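Local coordinates for protein 2-nitrobenzoate nitroreductase (Pseudomonas fluorescens, PDB 4Z85) that reduces the nitro group of 2-nitrobenzoate as an FMN-dependent nitroreductase, and belongs to the flavoredoxin family of flavin reductase-like proteins, at residues T10-Q13 and K14-I18; E94-A97 and E98-V101. All coordinates share one frame; numbering follows the deposited sequence.

Interaction 1: T10-Q13 and K14-I18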
loop_
_atom_site.group_PDB
_atom_site.type_symbol
_atom_site.label_atom_id
_atom_site.label_comp_id
_atom_site.label_asym_id
_atom_site.label_seq_id
_atom_site.Cartn_x
_atom_site.Cartn_y
_atom_site.Cartn_z
ATOM N N THR A 10 12.008 0.739 -20.548
ATOM C CA THR A 10 12.100 2.159 -20.256
ATOM C C THR A 10 11.479 2.410 -18.888
ATOM O O THR A 10 10.788 1.538 -18.358
ATOM C CB THR A 10 11.370 3.011 -21.299
ATOM O OG1 THR A 10 9.954 2.816 -21.170
ATOM C CG2 THR A 10 11.804 2.609 -22.712
ATOM N N ASN A 11 11.710 3.594 -18.337
ATOM C CA ASN A 11 11.082 3.964 -17.072
ATOM C C ASN A 11 9.563 3.982 -17.166
ATOM O O ASN A 11 8.875 3.625 -16.212
ATOM C CB ASN A 11 11.590 5.319 -16.594
ATOM C CG ASN A 11 12.895 5.206 -15.836
ATOM O OD1 ASN A 11 13.263 4.124 -15.375
ATOM N ND2 ASN A 11 13.612 6.318 -15.716
ATOM N N MET A 12 9.030 4.385 -18.312
ATOM C CA MET A 12 7.580 4.388 -18.488
ATOM C C MET A 12 7.017 2.968 -18.494
ATOM O O MET A 12 5.944 2.702 -17.930
ATOM C CB MET A 12 7.194 5.106 -19.783
ATOM C CG MET A 12 5.697 5.363 -19.916
ATOM S SD MET A 12 5.063 6.364 -18.556
ATOM C CE MET A 12 6.223 7.734 -18.571
ATOM N N GLN A 13 7.738 2.054 -19.130
ATOM C CA GLN A 13 7.294 0.672 -19.211
ATOM C C GLN A 13 7.313 0.026 -17.820
ATOM O O GLN A 13 6.372 -0.687 -17.431
ATOM C CB GLN A 13 8.161 -0.111 -20.197
ATOM C CG GLN A 13 7.952 0.348 -21.646
ATOM C CD GLN A 13 8.925 -0.298 -22.625
ATOM O OE1 GLN A 13 10.032 -0.699 -22.261
ATOM N NE2 GLN A 13 8.501 -0.408 -23.881
ATOM N N LYS A 14 8.377 0.314 -17.074
ATOM C CA LYS A 14 8.491 -0.154 -15.695
ATOM C C LYS A 14 7.363 0.418 -14.852
ATOM O O LYS A 14 6.718 -0.312 -14.095
ATOM C CB LYS A 14 9.856 0.212 -15.104
ATOM C CG LYS A 14 10.974 -0.718 -15.588
ATOM C CD LYS A 14 12.339 -0.372 -15.008
ATOM C CE LYS A 14 12.886 0.905 -15.589
ATOM N NZ LYS A 14 14.259 1.207 -15.103
ATOM N N TYR A 15 7.111 1.713 -14.985
ATOM C CA TYR A 15 5.982 2.331 -14.289
ATOM C C TYR A 15 4.676 1.600 -14.592
ATOM O O TYR A 15 3.918 1.259 -13.678
ATOM C CB TYR A 15 5.852 3.805 -14.658
ATOM C CG TYR A 15 4.573 4.439 -14.153
ATOM C CD1 TYR A 15 4.488 4.956 -12.858
ATOM C CD2 TYR A 15 3.451 4.520 -14.965
ATOM C CE1 TYR A 15 3.314 5.539 -12.400
ATOM C CE2 TYR A 15 2.277 5.096 -14.510
ATOM C CZ TYR A 15 2.214 5.599 -13.234
ATOM O OH TYR A 15 1.034 6.174 -12.812
ATOM N N TRP A 16 4.393 1.340 -15.866
ATOM C CA TRP A 16 3.121 0.691 -16.169
ATOM C C TRP A 16 3.033 -0.730 -15.638
ATOM O O TRP A 16 1.965 -1.135 -15.155
ATOM C CB TRP A 16 2.837 0.716 -17.676
ATOM C CG TRP A 16 2.277 2.028 -18.075
ATOM C CD1 TRP A 16 2.955 3.080 -18.605
ATOM C CD2 TRP A 16 0.919 2.452 -17.935
ATOM N NE1 TRP A 16 2.102 4.137 -18.818
ATOM C CE2 TRP A 16 0.846 3.776 -18.413
ATOM C CE3 TRP A 16 -0.244 1.837 -17.458
ATOM C CZ2 TRP A 16 -0.350 4.500 -18.428
ATOM C CZ3 TRP A 16 -1.433 2.557 -17.476
ATOM C CH2 TRP A 16 -1.474 3.876 -17.954
ATOM N N LEU A 17 4.127 -1.488 -15.698
ATOM C CA LEU A 17 4.067 -2.877 -15.238
ATOM C C LEU A 17 3.961 -2.963 -13.694
ATOM O O LEU A 17 3.200 -3.793 -13.140
ATOM C CB LEU A 17 5.275 -3.664 -15.728
ATOM C CG LEU A 17 5.293 -3.928 -17.242
ATOM C CD1 LEU A 17 6.532 -4.728 -17.615
ATOM C CD2 LEU A 17 4.032 -4.663 -17.674
ATOM N N ILE A 18 4.705 -2.088 -13.024
ATOM C CA ILE A 18 4.634 -2.000 -11.563
ATOM C C ILE A 18 3.245 -1.548 -11.103
ATOM O O ILE A 18 2.590 -2.252 -10.319
ATOM C CB ILE A 18 5.681 -1.032 -10.988
ATOM C CG1 ILE A 18 7.096 -1.533 -11.273
ATOM C CG2 ILE A 18 5.456 -0.863 -9.467
ATOM C CD1 ILE A 18 8.168 -0.485 -11.012
#
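T10 O receives K14 N at 3.0 Å in the first backbone bond of helix 11-21. N11 O to Y15 N, M12 O to W16 N and Q13 O to L17 N continue the i to i+4 pattern, all near 2.9 Å. T10 is the N-cap, and with Q13 it closes a capping box: Q13 N donates to T10 OG1 at 3.1 Å, while T10 N gives its hydrogen to Q13 OE1 at 3.0 Å. That second bond is nearly straight at the hydrogen (165°), yet the donor stands above the amide plane, 35° out of it.

Among the side chains, K14 NZ reaches N11 OD1 at 3.1 Å, nearly along the C=O axis. The lysine gets there by a bend at its third torsion (chi3 -71°), its methylenes running past T10 O. N11 ND2 makes a weak bond to D53 of the second subunit.

The sulfur contacts are Met-aromatic. M12 and W16 lie side by side and point the same way; M12 CG meets the edge of the indole, and SD comes to 3.7 Å from W16 NE1, oblique to the five-membered ring. The same sulfur sits obliquely by the Y15 ring, whose CD2 lies over one indole face, offset toward the rim. R176 of the second subunit makes a cation-pi contact with W16.

The box thus occupies the N-H of the N-cap residue T10 and that of Q13 in the first turn, and the lysine ammonium is held by an amide oxygen at the helix start, where helix-dipole repulsion may be partly offset.

Interaction 2: E94-A97 and E98-V101; sequences ERIA and ERMV
The guanidinium of R99 is met at its edge, in plane, by R95 O and by a water, while I96 CG2 approaches it obliquely, 3.8 Å from NH2. These groups lie on helix 94-103, which packs against the antiparallel barrel of the flavin reductase-like domain. R99 NH2 donates to R95 O at 3.0 Å, the oxygen lying only 1° out of the guanidinium plane. The arginine turns back at CG-CD (chi3 -75°), and its side chain crosses that of I96 at about a right angle. D134 forms a salt bridge with the same NH2, and G118 O accepts from NH1, so several bonds fix the group's rotation.

At R95 O and E94 O, water stands in for the direct i to i+4 backbone bond. One water accepts from R99 NE and makes longer bonds to R95 O and R99 N; the oxygen of the other accepts from E98 N at 3.0 Å and donates to E94 O. Direct i to i+4 bonds follow from I96 O to M100 N at 2.9 Å and from A97 O to V101 N at 3.0 Å. M100 and I96 also pack on L29 of strand 28-33. M100 CB lies 3.3 Å from both I96 O and A97 O.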
loop_
_atom_site.group_PDB
_atom_site.type_symbol
_atom_site.label_atom_id
_atom_site.label_comp_id
_atom_site.label_asym_id
_atom_site.label_seq_id
_atom_site.Cartn_x
_atom_site.Cartn_y
_atom_site.Cartn_z
ATOM N N GLU A 94 -16.148 7.686 -1.491
ATOM C CA GLU A 94 -16.992 8.210 -2.557
ATOM C C GLU A 94 -17.181 9.728 -2.488
ATOM O O GLU A 94 -17.167 10.415 -3.520
ATOM C CB GLU A 94 -18.354 7.513 -2.506
ATOM C CG GLU A 94 -19.213 7.781 -3.708
ATOM C CD GLU A 94 -20.622 7.245 -3.542
ATOM O OE1 GLU A 94 -20.783 6.196 -2.884
ATOM O OE2 GLU A 94 -21.569 7.880 -4.063
ATOM N N ARG A 95 -17.335 10.243 -1.272
ATOM C CA ARG A 95 -17.657 11.658 -1.067
ATOM C C ARG A 95 -16.589 12.613 -1.605
ATOM O O ARG A 95 -16.896 13.749 -1.988
ATOM C CB ARG A 95 -17.884 11.929 0.419
ATOM C CG ARG A 95 -18.361 13.338 0.742
ATOM C CD ARG A 95 -18.722 13.475 2.212
ATOM N NE ARG A 95 -19.924 12.720 2.553
ATOM C CZ ARG A 95 -19.924 11.581 3.235
ATOM N NH1 ARG A 95 -18.781 11.063 3.657
ATOM N NH2 ARG A 95 -21.065 10.958 3.497
ATOM N N ILE A 96 -15.335 12.173 -1.632
ATOM C CA ILE A 96 -14.278 13.047 -2.119
ATOM C C ILE A 96 -13.475 12.490 -3.286
ATOM O O ILE A 96 -12.502 13.100 -3.691
ATOM C CB ILE A 96 -13.298 13.421 -0.992
ATOM C CG1 ILE A 96 -12.554 12.186 -0.470
ATOM C CG2 ILE A 96 -14.040 14.113 0.147
ATOM C CD1 ILE A 96 -11.369 12.550 0.430
ATOM N N ALA A 97 -13.896 11.361 -3.849
ATOM C CA ALA A 97 -13.102 10.700 -4.888
ATOM C C ALA A 97 -12.850 11.572 -6.126
ATOM O O ALA A 97 -11.716 11.664 -6.626
ATOM C CB ALA A 97 -13.782 9.397 -5.300
ATOM N N GLU A 98 -13.905 12.197 -6.648
ATOM C CA GLU A 98 -13.724 12.993 -7.865
ATOM C C GLU A 98 -12.756 14.166 -7.659
ATOM O O GLU A 98 -11.846 14.387 -8.463
ATOM C CB GLU A 98 -15.068 13.528 -8.373
ATOM C CG GLU A 98 -14.919 14.354 -9.638
ATOM C CD GLU A 98 -14.376 13.542 -10.801
ATOM O OE1 GLU A 98 -13.382 13.965 -11.420
ATOM O OE2 GLU A 98 -14.952 12.472 -11.091
ATOM N N ARG A 99 -12.958 14.906 -6.574
ATOM C CA ARG A 99 -12.097 16.038 -6.282
ATOM C C ARG A 99 -10.675 15.562 -6.004
ATOM O O ARG A 99 -9.705 16.207 -6.396
ATOM C CB ARG A 99 -12.658 16.837 -5.109
ATOM C CG ARG A 99 -13.925 17.608 -5.466
ATOM C CD ARG A 99 -14.545 18.254 -4.239
ATOM N NE ARG A 99 -15.228 17.287 -3.389
ATOM C CZ ARG A 99 -15.722 17.566 -2.189
ATOM N NH1 ARG A 99 -15.614 18.802 -1.692
ATOM N NH2 ARG A 99 -16.316 16.616 -1.479
ATOM N N MET A 100 -10.545 14.410 -5.353
ATOM C CA MET A 100 -9.233 13.800 -5.194
ATOM C C MET A 100 -8.543 13.631 -6.540
ATOM O O MET A 100 -7.390 14.010 -6.697
ATOM C CB MET A 100 -9.350 12.444 -4.491
ATOM C CG MET A 100 -8.013 11.706 -4.300
ATOM S SD MET A 100 -7.506 10.708 -5.719
ATOM C CE MET A 100 -8.829 9.507 -5.785
ATOM N N VAL A 101 -9.247 13.055 -7.516
ATOM C CA VAL A 101 -8.628 12.859 -8.813
ATOM C C VAL A 101 -8.290 14.206 -9.466
ATOM O O VAL A 101 -7.233 14.346 -10.090
ATOM C CB VAL A 101 -9.525 12.016 -9.730
ATOM C CG1 VAL A 101 -9.000 12.011 -11.157
ATOM C CG2 VAL A 101 -9.620 10.593 -9.177
HETATM O O HOH W 1 -16.770 11.974 -5.650
HETATM O O HOH W 2 -15.747 14.681 -4.882
#

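How the interactions relate
Interactions 1 and 2 are separate helical segments in one chain, with centres 26 Å apart and nearest atoms about 12 Å apart, so neither touches the other. The 10-18 segment lies at the surface, about 21 Å from the chain centre, on a helix leading away from the N-terminal arm; the 94-101 segment lies closer in, about 13 Å from it, against the barrel. A capping box of T10 and Q13 opens helix 11-21, whereas bridging waters and an arginine serve the carbonyls of the second. Both meet the second subunit: interaction 1 through residues including W16, N11 and L17, interaction 2 through E98 and V101.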